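Local coordinates for protein dehydrogenase (PDB 3Q2I) that probably oxidises a UDP-linked N-acetylglucosaminuronic acid with NAD as cofactor, a step toward the bacterial sugar 2,3-diacetamido-2,3-dideoxy-d-mannuronic acid, at residues I42-I47 against T59-H64; R15-G20 against T74-V79. One frame throughout, in Å; residues are numbered along the deposited sequence.

Interaction 1: residues I42-I47 against T59-H64; sequences IDVCDI and TGARGH. With NAI (1,4-dihydronicotinamide adenine dinucleotide), chain B.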
ATOM      1  N   ILE A  42       6.266 -54.624  -2.872  1.00 30.36           N
ATOM      2  CA  ILE A  42       5.231 -55.633  -3.006  1.00 31.52           C
ATOM      3  C   ILE A  42       4.025 -55.213  -3.835  1.00 32.16           C
ATOM      4  O   ILE A  42       3.209 -56.053  -4.214  1.00 32.00           O
ATOM      5  CB  ILE A  42       4.764 -56.159  -1.619  1.00 30.44           C
ATOM      6  CG1 ILE A  42       4.405 -54.973  -0.709  1.00 33.25           C
ATOM      7  CG2 ILE A  42       5.911 -56.886  -0.919  1.00 35.09           C
ATOM      8  CD1 ILE A  42       3.430 -55.314   0.418  1.00 29.75           C
ATOM      9  N   ASP A  43       3.874 -53.908  -4.116  1.00 29.75           N
ATOM     10  CA  ASP A  43       2.700 -53.462  -4.834  1.00 26.30           C
ATOM     11  C   ASP A  43       3.062 -52.175  -5.596  1.00 26.43           C
ATOM     12  O   ASP A  43       3.816 -51.363  -5.057  1.00 26.85           O
ATOM     13  CB  ASP A  43       1.589 -53.130  -3.841  1.00 25.84           C
ATOM     14  CG  ASP A  43       1.036 -54.364  -3.172  1.00 30.74           C
ATOM     15  OD1 ASP A  43       0.182 -55.028  -3.813  1.00 30.92           O
ATOM     16  OD2 ASP A  43       1.466 -54.651  -2.036  1.00 30.99           O
ATOM     17  N   VAL A  44       2.602 -52.068  -6.837  1.00 24.05           N
ATOM     18  CA  VAL A  44       2.865 -50.879  -7.662  1.00 24.49           C
ATOM     19  C   VAL A  44       1.553 -50.441  -8.280  1.00 24.63           C
ATOM     20  O   VAL A  44       0.612 -51.228  -8.477  1.00 27.09           O
ATOM     21  CB  VAL A  44       3.959 -51.058  -8.737  1.00 21.88           C
ATOM     22  CG1 VAL A  44       5.317 -51.199  -8.123  1.00 23.75           C
ATOM     23  CG2 VAL A  44       3.621 -52.232  -9.708  1.00 23.96           C
ATOM     24  N   CYS A  45       1.446 -49.130  -8.560  1.00 25.11           N
ATOM     25  CA  CYS A  45       0.195 -48.582  -9.041  1.00 26.71           C
ATOM     26  C   CYS A  45       0.491 -47.533 -10.118  1.00 26.42           C
ATOM     27  O   CYS A  45       1.390 -46.701  -9.941  1.00 25.74           O
ATOM     28  CB  CYS A  45      -0.559 -47.890  -7.898  1.00 26.27           C
ATOM     29  SG  CYS A  45      -2.021 -47.006  -8.456  1.00 30.13           S
ATOM     30  N   ASP A  46      -0.245 -47.611 -11.225  1.00 26.19           N
ATOM     31  CA  ASP A  46      -0.229 -46.580 -12.269  1.00 25.20           C
ATOM     32  C   ASP A  46      -1.530 -46.555 -13.051  1.00 29.03           C
ATOM     33  O   ASP A  46      -2.136 -47.618 -13.318  1.00 30.33           O
ATOM     34  CB  ASP A  46       1.016 -46.680 -13.167  1.00 25.84           C
ATOM     35  CG  ASP A  46       1.345 -45.358 -13.860  1.00 24.69           C
ATOM     36  OD1 ASP A  46       0.435 -44.817 -14.527  1.00 28.09           O
ATOM     37  OD2 ASP A  46       2.481 -44.869 -13.715  1.00 26.40           O
ATOM     38  N   ILE A  47      -2.038 -45.364 -13.374  1.00 27.17           N
ATOM     39  CA  ILE A  47      -3.291 -45.307 -14.127  1.00 27.59           C
ATOM     40  C   ILE A  47      -3.063 -45.606 -15.619  1.00 26.51           C
ATOM     41  O   ILE A  47      -4.031 -45.687 -16.390  1.00 28.91           O
ATOM     42  CB  ILE A  47      -4.017 -43.940 -13.965  1.00 27.49           C
ATOM     43  CG1 ILE A  47      -3.112 -42.798 -14.447  1.00 29.32           C
ATOM     44  CG2 ILE A  47      -4.534 -43.770 -12.549  1.00 28.27           C
ATOM     45  CD1 ILE A  47      -3.858 -41.453 -14.562  1.00 34.45           C
ATOM     46  N   THR A  59       9.762 -55.606 -11.451  1.00 35.53           N
ATOM     47  CA  THR A  59       9.966 -55.610  -9.994  1.00 32.58           C
ATOM     48  C   THR A  59       9.343 -56.849  -9.361  1.00 34.23           C
ATOM     49  O   THR A  59       9.702 -57.201  -8.240  1.00 34.73           O
ATOM     50  CB  THR A  59       9.242 -54.396  -9.355  1.00 29.13           C
ATOM     51  OG1 THR A  59       7.842 -54.505  -9.596  1.00 27.91           O
ATOM     52  CG2 THR A  59       9.791 -53.094  -9.919  1.00 32.41           C
ATOM     53  N   GLY A  60       8.397 -57.473 -10.058  1.00 33.35           N
ATOM     54  CA  GLY A  60       7.677 -58.635  -9.528  1.00 35.28           C
ATOM     55  C   GLY A  60       6.519 -58.290  -8.603  1.00 36.13           C
ATOM     56  O   GLY A  60       5.769 -59.163  -8.159  1.00 34.28           O
ATOM     57  N   ALA A  61       6.382 -57.008  -8.258  1.00 34.37           N
ATOM     58  CA  ALA A  61       5.317 -56.551  -7.378  1.00 32.12           C
ATOM     59  C   ALA A  61       3.957 -56.799  -8.003  1.00 28.56           C
ATOM     60  O   ALA A  61       3.879 -56.846  -9.225  1.00 33.11           O
ATOM     61  CB  ALA A  61       5.492 -55.025  -7.173  1.00 28.94           C
ATOM     62  N   ARG A  62       2.892 -56.895  -7.202  1.00 27.45           N
ATOM     63  CA  ARG A  62       1.544 -56.864  -7.746  1.00 28.37           C
ATOM     64  C   ARG A  62       1.197 -55.484  -8.280  1.00 30.92           C
ATOM     65  O   ARG A  62       1.605 -54.477  -7.677  1.00 30.25           O
ATOM     66  CB  ARG A  62       0.476 -57.191  -6.714  1.00 28.22           C
ATOM     67  CG  ARG A  62       0.695 -58.482  -5.930  1.00 35.95           C
ATOM     68  CD  ARG A  62      -0.141 -58.448  -4.657  1.00 47.76           C
ATOM     69  NE  ARG A  62      -0.558 -59.782  -4.246  1.00 58.77           N
ATOM     70  CZ  ARG A  62      -0.176 -60.377  -3.119  1.00 61.77           C
ATOM     71  NH1 ARG A  62       0.643 -59.745  -2.283  1.00 59.92           N
ATOM     72  NH2 ARG A  62      -0.618 -61.601  -2.842  1.00 57.21           N
ATOM     73  N   GLY A  63       0.344 -55.471  -9.302  1.00 29.58           N
ATOM     74  CA  GLY A  63      -0.058 -54.227  -9.986  1.00 30.77           C
ATOM     75  C   GLY A  63      -1.450 -53.761  -9.620  1.00 30.35           C
ATOM     76  O   GLY A  63      -2.351 -54.565  -9.383  1.00 31.60           O
ATOM     77  N   HIS A  64      -1.684 -52.443  -9.610  1.00 28.98           N
ATOM     78  CA  HIS A  64      -3.028 -51.938  -9.364  1.00 28.70           C
ATOM     79  C   HIS A  64      -3.302 -50.729 -10.243  1.00 28.34           C
ATOM     80  O   HIS A  64      -2.384 -49.952 -10.487  1.00 30.73           O
ATOM     81  CB  HIS A  64      -3.111 -51.478  -7.908  1.00 29.84           C
ATOM     82  CG  HIS A  64      -2.756 -52.538  -6.916  1.00 28.63           C
ATOM     83  ND1 HIS A  64      -3.715 -53.292  -6.271  1.00 32.24           N
ATOM     84  CD2 HIS A  64      -1.560 -52.958  -6.440  1.00 31.43           C
ATOM     85  CE1 HIS A  64      -3.122 -54.138  -5.448  1.00 36.04           C
ATOM     86  NE2 HIS A  64      -1.816 -53.952  -5.525  1.00 31.79           N
TER
HETATM   87  PA  NAI B 500       6.447 -39.007 -14.916  1.00 22.96           P
HETATM   88  O1A NAI B 500       5.477 -38.244 -15.722  1.00 20.45           O
HETATM   89  O2A NAI B 500       7.647 -39.760 -15.642  1.00 24.17           O
HETATM   90  O5B NAI B 500       5.770 -40.094 -13.991  1.00 22.42           O
HETATM   91  C5B NAI B 500       4.375 -39.989 -14.055  1.00 28.58           C
HETATM   92  C4B NAI B 500       3.779 -41.268 -13.486  1.00 26.75           C
HETATM   93  O4B NAI B 500       2.657 -41.066 -12.609  1.00 20.89           O
HETATM   94  C3B NAI B 500       3.228 -41.744 -14.831  1.00 27.03           C
HETATM   95  O3B NAI B 500       3.628 -43.097 -15.093  1.00 26.72           O
HETATM   96  C2B NAI B 500       1.720 -41.450 -14.767  1.00 23.48           C
HETATM   97  O2B NAI B 500       0.915 -42.316 -15.558  1.00 25.97           O
HETATM   98  C1B NAI B 500       1.520 -41.699 -13.253  1.00 20.12           C
HETATM   99  N9A NAI B 500       0.272 -41.185 -12.738  1.00 23.37           N
HETATM  100  C8A NAI B 500      -0.280 -39.953 -12.998  1.00 25.99           C
HETATM  101  N7A NAI B 500      -1.370 -39.832 -12.294  1.00 20.38           N
HETATM  102  C5A NAI B 500      -1.536 -40.920 -11.469  1.00 23.24           C
HETATM  103  C6A NAI B 500      -2.503 -41.340 -10.532  1.00 22.51           C
HETATM  104  N6A NAI B 500      -3.591 -40.560 -10.200  1.00 25.52           N
HETATM  105  N1A NAI B 500      -2.348 -42.537  -9.943  1.00 27.77           N
HETATM  106  C2A NAI B 500      -1.320 -43.297 -10.261  1.00 19.77           C
HETATM  107  N3A NAI B 500      -0.370 -42.974 -11.136  1.00 22.06           N
HETATM  108  C4A NAI B 500      -0.481 -41.789 -11.774  1.00 20.87           C
HETATM  109  O3  NAI B 500       7.101 -38.000 -13.869  1.00 20.00           O
HETATM  110  PN  NAI B 500       8.414 -38.149 -13.064  1.00 20.97           P
HETATM  111  O1N NAI B 500       9.537 -37.392 -13.714  1.00 22.08           O
HETATM  112  O2N NAI B 500       8.750 -39.594 -12.622  1.00 27.20           O
HETATM  113  O5D NAI B 500       8.259 -37.166 -11.776  1.00 20.79           O
HETATM  114  C5D NAI B 500       7.536 -37.842 -10.774  1.00 18.69           C
HETATM  115  C4D NAI B 500       7.634 -37.115  -9.436  1.00 20.26           C
HETATM  116  O4D NAI B 500       9.011 -37.249  -9.045  1.00 21.32           O
HETATM  117  C3D NAI B 500       7.431 -35.575  -9.516  1.00 18.78           C
HETATM  118  O3D NAI B 500       6.873 -35.182  -8.260  1.00 19.84           O
HETATM  119  C2D NAI B 500       8.859 -35.024  -9.601  1.00 20.58           C
HETATM  120  O2D NAI B 500       8.981 -33.737  -8.999  1.00 20.69           O
HETATM  121  C1D NAI B 500       9.691 -36.039  -8.765  1.00 19.52           C
HETATM  122  N1N NAI B 500      11.081 -36.095  -9.158  1.00 19.05           N
HETATM  123  C2N NAI B 500      12.016 -36.001  -8.236  1.00 21.58           C
HETATM  124  C3N NAI B 500      13.380 -35.973  -8.555  1.00 19.23           C
HETATM  125  C7N NAI B 500      14.420 -35.900  -7.505  1.00 18.50           C
HETATM  126  O7N NAI B 500      15.543 -35.455  -7.653  1.00 22.38           O
HETATM  127  N7N NAI B 500      14.145 -36.352  -6.245  1.00 17.49           N
HETATM  128  C4N NAI B 500      13.716 -35.950  -9.923  1.00 20.78           C
HETATM  129  C5N NAI B 500      12.705 -36.157 -10.845  1.00 21.55           C
HETATM  130  C6N NAI B 500      11.391 -36.217 -10.454  1.00 19.54           C
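Arg62 O receives Val44 N at 2.7 Å, and Asp43 CA approaches the same oxygen at 3.2 Å in a CA-H...O contact. These belong to a parallel ladder in which Asp46 N also reaches His64 O, at a longer 3.3 Å.

Asp43 divides its carboxylate between two partners: OD1 accepts a hydrogen bond from NE2 of His64 at 2.8 Å, while OD2 is hydrogen-bonded to Thr74. The histidine bond is nearly straight (167°) and runs in the ring plane, but it reaches OD1 on the anti side and somewhat out of the carboxylate plane. Because Asp43 CG lies beside its own backbone N (chi1 -70°), OD1 is carried toward the neighbouring strand, where CD of Arg62 also passes it at 3.5 Å. The pairing probably stabilises the carboxylate as an anion.

Val44, on the other face of the sheet, sets CG1 against Ala61 CB at 3.9 Å. Just past the strand end, Asp46 accepts hydrogen bonds from both adenosine ribose hydroxyls of NADH, O2B at OD1 and O3B at OD2, as acidic residues commonly do in NAD-binding Rossmann folds.

The pair closes a beta-alpha-beta unit: helix 49-59 packs on Val44, helix 67-73 covers Asp43, Cys45 and His64 through Met70, and strand 14-19 flanks strand 39-45.

Interaction 2: residues R15-G20 against T74-V79; sequences RFALVG and TDADIV. With NAI (1,4-dihydronicotinamide adenine dinucleotide), chain B.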
ATOM      1  N   ARG A  15       8.245 -53.398   4.013  1.00 27.20           N
ATOM      2  CA  ARG A  15       7.439 -53.539   2.828  1.00 27.62           C
ATOM      3  C   ARG A  15       7.106 -52.162   2.246  1.00 26.62           C
ATOM      4  O   ARG A  15       6.677 -51.284   3.004  1.00 27.68           O
ATOM      5  CB  ARG A  15       6.191 -54.342   3.154  1.00 30.35           C
ATOM      6  CG  ARG A  15       6.611 -55.736   3.658  1.00 31.13           C
ATOM      7  CD  ARG A  15       5.426 -56.559   4.063  1.00 36.73           C
ATOM      8  NE  ARG A  15       4.888 -56.204   5.372  1.00 49.01           N
ATOM      9  CZ  ARG A  15       4.002 -56.956   6.021  1.00 54.35           C
ATOM     10  NH1 ARG A  15       3.579 -58.085   5.470  1.00 59.68           N
ATOM     11  NH2 ARG A  15       3.536 -56.589   7.209  1.00 55.53           N
ATOM     12  N   PHE A  16       7.342 -52.006   0.949  1.00 26.21           N
ATOM     13  CA  PHE A  16       7.041 -50.754   0.215  1.00 23.34           C
ATOM     14  C   PHE A  16       5.940 -50.949  -0.820  1.00 26.84           C
ATOM     15  O   PHE A  16       5.835 -51.995  -1.477  1.00 26.06           O
ATOM     16  CB  PHE A  16       8.315 -50.288  -0.460  1.00 19.71           C
ATOM     17  CG  PHE A  16       9.353 -49.731   0.487  1.00 25.75           C
ATOM     18  CD1 PHE A  16       9.377 -48.372   0.794  1.00 22.26           C
ATOM     19  CD2 PHE A  16      10.250 -50.565   1.152  1.00 26.40           C
ATOM     20  CE1 PHE A  16      10.317 -47.874   1.672  1.00 24.39           C
ATOM     21  CE2 PHE A  16      11.199 -50.071   2.025  1.00 25.84           C
ATOM     22  CZ  PHE A  16      11.220 -48.721   2.311  1.00 27.72           C
ATOM     23  N   ALA A  17       5.093 -49.934  -1.020  1.00 25.44           N
ATOM     24  CA  ALA A  17       4.227 -49.908  -2.192  1.00 21.81           C
ATOM     25  C   ALA A  17       4.571 -48.605  -2.924  1.00 25.43           C
ATOM     26  O   ALA A  17       5.110 -47.650  -2.300  1.00 22.42           O
ATOM     27  CB  ALA A  17       2.761 -49.909  -1.807  1.00 24.26           C
ATOM     28  N   LEU A  18       4.377 -48.594  -4.241  1.00 23.02           N
ATOM     29  CA  LEU A  18       4.712 -47.383  -4.983  1.00 22.75           C
ATOM     30  C   LEU A  18       3.610 -46.955  -5.947  1.00 26.09           C
ATOM     31  O   LEU A  18       2.998 -47.773  -6.631  1.00 26.47           O
ATOM     32  CB  LEU A  18       6.044 -47.525  -5.718  1.00 21.67           C
ATOM     33  CG  LEU A  18       6.557 -46.457  -6.705  1.00 21.82           C
ATOM     34  CD1 LEU A  18       8.037 -46.320  -6.685  1.00 20.88           C
ATOM     35  CD2 LEU A  18       5.991 -46.543  -8.122  1.00 24.49           C
ATOM     36  N   VAL A  19       3.323 -45.657  -6.011  1.00 23.08           N
ATOM     37  CA  VAL A  19       2.323 -45.176  -6.961  1.00 24.61           C
ATOM     38  C   VAL A  19       2.938 -44.144  -7.899  1.00 24.83           C
ATOM     39  O   VAL A  19       3.659 -43.236  -7.450  1.00 22.86           O
ATOM     40  CB  VAL A  19       1.043 -44.628  -6.249  1.00 26.72           C
ATOM     41  CG1 VAL A  19       1.382 -43.566  -5.233  1.00 29.41           C
ATOM     42  CG2 VAL A  19       0.002 -44.171  -7.235  1.00 26.17           C
ATOM     43  N   GLY A  20       2.724 -44.363  -9.189  1.00 21.81           N
ATOM     44  CA  GLY A  20       3.359 -43.540 -10.230  1.00 22.87           C
ATOM     45  C   GLY A  20       4.607 -44.119 -10.864  1.00 19.59           C
ATOM     46  O   GLY A  20       5.739 -43.871 -10.471  1.00 22.01           O
ATOM     47  N   THR A  74      -2.807 -53.579   0.026  1.00 34.69           N
ATOM     48  CA  THR A  74      -1.406 -53.750   0.347  1.00 33.78           C
ATOM     49  C   THR A  74      -1.192 -53.816   1.858  1.00 33.00           C
ATOM     50  O   THR A  74      -1.918 -53.194   2.625  1.00 34.05           O
ATOM     51  CB  THR A  74      -0.560 -52.628  -0.297  1.00 33.94           C
ATOM     52  OG1 THR A  74       0.834 -52.952  -0.203  1.00 31.52           O
ATOM     53  CG2 THR A  74      -0.821 -51.282   0.401  1.00 27.88           C
ATOM     54  N   ASP A  75      -0.220 -54.592   2.303  1.00 35.93           N
ATOM     55  CA  ASP A  75       0.207 -54.449   3.691  1.00 36.42           C
ATOM     56  C   ASP A  75       1.600 -53.839   3.714  1.00 33.41           C
ATOM     57  O   ASP A  75       2.482 -54.202   4.491  1.00 31.12           O
ATOM     58  CB  ASP A  75       0.068 -55.774   4.459  1.00 38.88           C
ATOM     59  CG  ASP A  75       0.964 -56.866   3.921  1.00 44.57           C
ATOM     60  OD1 ASP A  75       1.530 -56.737   2.816  1.00 42.55           O
ATOM     61  OD2 ASP A  75       1.138 -57.871   4.644  1.00 55.12           O
ATOM     62  N   ALA A  76       1.824 -52.890   2.806  1.00 29.61           N
ATOM     63  CA  ALA A  76       3.103 -52.187   2.826  1.00 29.41           C
ATOM     64  C   ALA A  76       3.200 -51.409   4.126  1.00 25.20           C
ATOM     65  O   ALA A  76       2.171 -51.026   4.684  1.00 31.09           O
ATOM     66  CB  ALA A  76       3.199 -51.220   1.619  1.00 27.49           C
ATOM     67  N   ASP A  77       4.426 -51.193   4.592  1.00 25.72           N
ATOM     68  CA  ASP A  77       4.703 -50.301   5.720  1.00 24.38           C
ATOM     69  C   ASP A  77       4.661 -48.837   5.218  1.00 24.83           C
ATOM     70  O   ASP A  77       4.152 -47.961   5.912  1.00 23.92           O
ATOM     71  CB  ASP A  77       6.095 -50.601   6.269  1.00 24.82           C
ATOM     72  CG  ASP A  77       6.184 -51.995   6.890  1.00 25.03           C
ATOM     73  OD1 ASP A  77       5.354 -52.262   7.767  1.00 28.64           O
ATOM     74  OD2 ASP A  77       7.010 -52.801   6.438  1.00 26.63           O
ATOM     75  N   ILE A  78       5.263 -48.614   4.060  1.00 25.50           N
ATOM     76  CA  ILE A  78       5.411 -47.274   3.455  1.00 23.50           C
ATOM     77  C   ILE A  78       4.868 -47.250   2.025  1.00 25.17           C
ATOM     78  O   ILE A  78       5.071 -48.191   1.254  1.00 24.76           O
ATOM     79  CB  ILE A  78       6.884 -46.932   3.387  1.00 24.94           C
ATOM     80  CG1 ILE A  78       7.370 -46.819   4.826  1.00 26.24           C
ATOM     81  CG2 ILE A  78       7.121 -45.655   2.471  1.00 21.25           C
ATOM     82  CD1 ILE A  78       8.857 -46.693   4.993  1.00 25.28           C
ATOM     83  N   VAL A  79       4.178 -46.171   1.656  1.00 24.01           N
ATOM     84  CA  VAL A  79       3.629 -45.989   0.310  1.00 21.89           C
ATOM     85  C   VAL A  79       4.439 -44.851  -0.292  1.00 23.28           C
ATOM     86  O   VAL A  79       4.581 -43.795   0.342  1.00 20.74           O
ATOM     87  CB  VAL A  79       2.131 -45.614   0.280  1.00 21.04           C
ATOM     88  CG1 VAL A  79       1.649 -45.375  -1.169  1.00 20.67           C
ATOM     89  CG2 VAL A  79       1.274 -46.761   0.848  1.00 24.46           C
TER
HETATM   90  PA  NAI B 500       6.447 -39.007 -14.916  1.00 22.96           P
HETATM   91  O1A NAI B 500       5.477 -38.244 -15.722  1.00 20.45           O
HETATM   92  O2A NAI B 500       7.647 -39.760 -15.642  1.00 24.17           O
HETATM   93  O5B NAI B 500       5.770 -40.094 -13.991  1.00 22.42           O
HETATM   94  C5B NAI B 500       4.375 -39.989 -14.055  1.00 28.58           C
HETATM   95  C4B NAI B 500       3.779 -41.268 -13.486  1.00 26.75           C
HETATM   96  O4B NAI B 500       2.657 -41.066 -12.609  1.00 20.89           O
HETATM   97  C3B NAI B 500       3.228 -41.744 -14.831  1.00 27.03           C
HETATM   98  O3B NAI B 500       3.628 -43.097 -15.093  1.00 26.72           O
HETATM   99  C2B NAI B 500       1.720 -41.450 -14.767  1.00 23.48           C
HETATM  100  O2B NAI B 500       0.915 -42.316 -15.558  1.00 25.97           O
HETATM  101  C1B NAI B 500       1.520 -41.699 -13.253  1.00 20.12           C
HETATM  102  N9A NAI B 500       0.272 -41.185 -12.738  1.00 23.37           N
HETATM  103  C8A NAI B 500      -0.280 -39.953 -12.998  1.00 25.99           C
HETATM  104  N7A NAI B 500      -1.370 -39.832 -12.294  1.00 20.38           N
HETATM  105  C5A NAI B 500      -1.536 -40.920 -11.469  1.00 23.24           C
HETATM  106  C6A NAI B 500      -2.503 -41.340 -10.532  1.00 22.51           C
HETATM  107  N6A NAI B 500      -3.591 -40.560 -10.200  1.00 25.52           N
HETATM  108  N1A NAI B 500      -2.348 -42.537  -9.943  1.00 27.77           N
HETATM  109  C2A NAI B 500      -1.320 -43.297 -10.261  1.00 19.77           C
HETATM  110  N3A NAI B 500      -0.370 -42.974 -11.136  1.00 22.06           N
HETATM  111  C4A NAI B 500      -0.481 -41.789 -11.774  1.00 20.87           C
HETATM  112  O3  NAI B 500       7.101 -38.000 -13.869  1.00 20.00           O
HETATM  113  PN  NAI B 500       8.414 -38.149 -13.064  1.00 20.97           P
HETATM  114  O1N NAI B 500       9.537 -37.392 -13.714  1.00 22.08           O
HETATM  115  O2N NAI B 500       8.750 -39.594 -12.622  1.00 27.20           O
HETATM  116  O5D NAI B 500       8.259 -37.166 -11.776  1.00 20.79           O
HETATM  117  C5D NAI B 500       7.536 -37.842 -10.774  1.00 18.69           C
HETATM  118  C4D NAI B 500       7.634 -37.115  -9.436  1.00 20.26           C
HETATM  119  O4D NAI B 500       9.011 -37.249  -9.045  1.00 21.32           O
HETATM  120  C3D NAI B 500       7.431 -35.575  -9.516  1.00 18.78           C
HETATM  121  O3D NAI B 500       6.873 -35.182  -8.260  1.00 19.84           O
HETATM  122  C2D NAI B 500       8.859 -35.024  -9.601  1.00 20.58           C
HETATM  123  O2D NAI B 500       8.981 -33.737  -8.999  1.00 20.69           O
HETATM  124  C1D NAI B 500       9.691 -36.039  -8.765  1.00 19.52           C
HETATM  125  N1N NAI B 500      11.081 -36.095  -9.158  1.00 19.05           N
HETATM  126  C2N NAI B 500      12.016 -36.001  -8.236  1.00 21.58           C
HETATM  127  C3N NAI B 500      13.380 -35.973  -8.555  1.00 19.23           C
HETATM  128  C7N NAI B 500      14.420 -35.900  -7.505  1.00 18.50           C
HETATM  129  O7N NAI B 500      15.543 -35.455  -7.653  1.00 22.38           O
HETATM  130  N7N NAI B 500      14.145 -36.352  -6.245  1.00 17.49           N
HETATM  131  C4N NAI B 500      13.716 -35.950  -9.923  1.00 20.78           C
HETATM  132  C5N NAI B 500      12.705 -36.157 -10.845  1.00 21.55           C
HETATM  133  C6N NAI B 500      11.391 -36.217 -10.454  1.00 19.54           C
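Arg15 and Ala17 meet the segment 74-79 at the centre of a Rossmann fold, where strands 14-19 and 78-81 run side by side and parallel. This is the topological switch point of the 3-2-1-4-5-6 sheet, where the chain order reverses direction: the first strand has the second on one flank and the fourth on the other.

Backbone bonds set the register. The carbonyl oxygen of Arg15 is gripped twice, by Asp77 N at 2.8 Å and by Ile78 N at 3.2 Å; the former donor stands above the carbonyl plane, the latter nearly in line with the C=O. Ala17 N then bonds to Ile78 O, continuing the ladder.

Polar side chains gather at the beginning of the strands. Asp77 OD2 accepts Arg15 N at 2.8 Å in an almost straight bond (175°), one bond beyond the backbone pairing, and it also forms a salt bridge with Arg12. The arginine chain, bent at chi3 (-78°), carries its guanidinium to Asp75, whose OD2 lies 2.6 Å from NH1 in a salt bridge. The two flat groups are steeply inclined, 56° apart, and the carbonyl oxygen of Asp75 sits above one guanidinium face, offset toward its rim.

Apolar contacts occupy both faces of the sheet. Phe16 and Ile78 lie alongside each other on one, CE1 of the ring 3.8 Å from CD1; on the other, the methyl of Ala17 abuts that of Ala76. Farther along, the strand delivers Gly20, first glycine of a probable GxGxxA dinucleotide-binding motif, and Val19 CG2 packs 3.4 Å from C2A of the NADH adenine.

In the fold
The two contacts are seams of one parallel sheet, separated by the seam between strands 39-45 and 14-19. Interaction 2 is the more central, between the first and fourth strands; interaction 1 brings in strand 62-64, outermost within the chain. Both are largely buried, with Arg62 and Asp75 exposed. Their polar chemistry differs: a histidine-carboxylate pair lies under a helix in interaction 1, whereas interaction 2 has a salt bridge where strand 14-19 begins, beside the loop leading into strand 78-81. The Asp43-Thr74 bond links the two, as does a probable one from Gly20 N to Cys45 O (2.8 Å). Both reach NADH, interaction 1 by hydrogen bonds to ribose plus packing of Ile47 on the adenine, interaction 2 by packing.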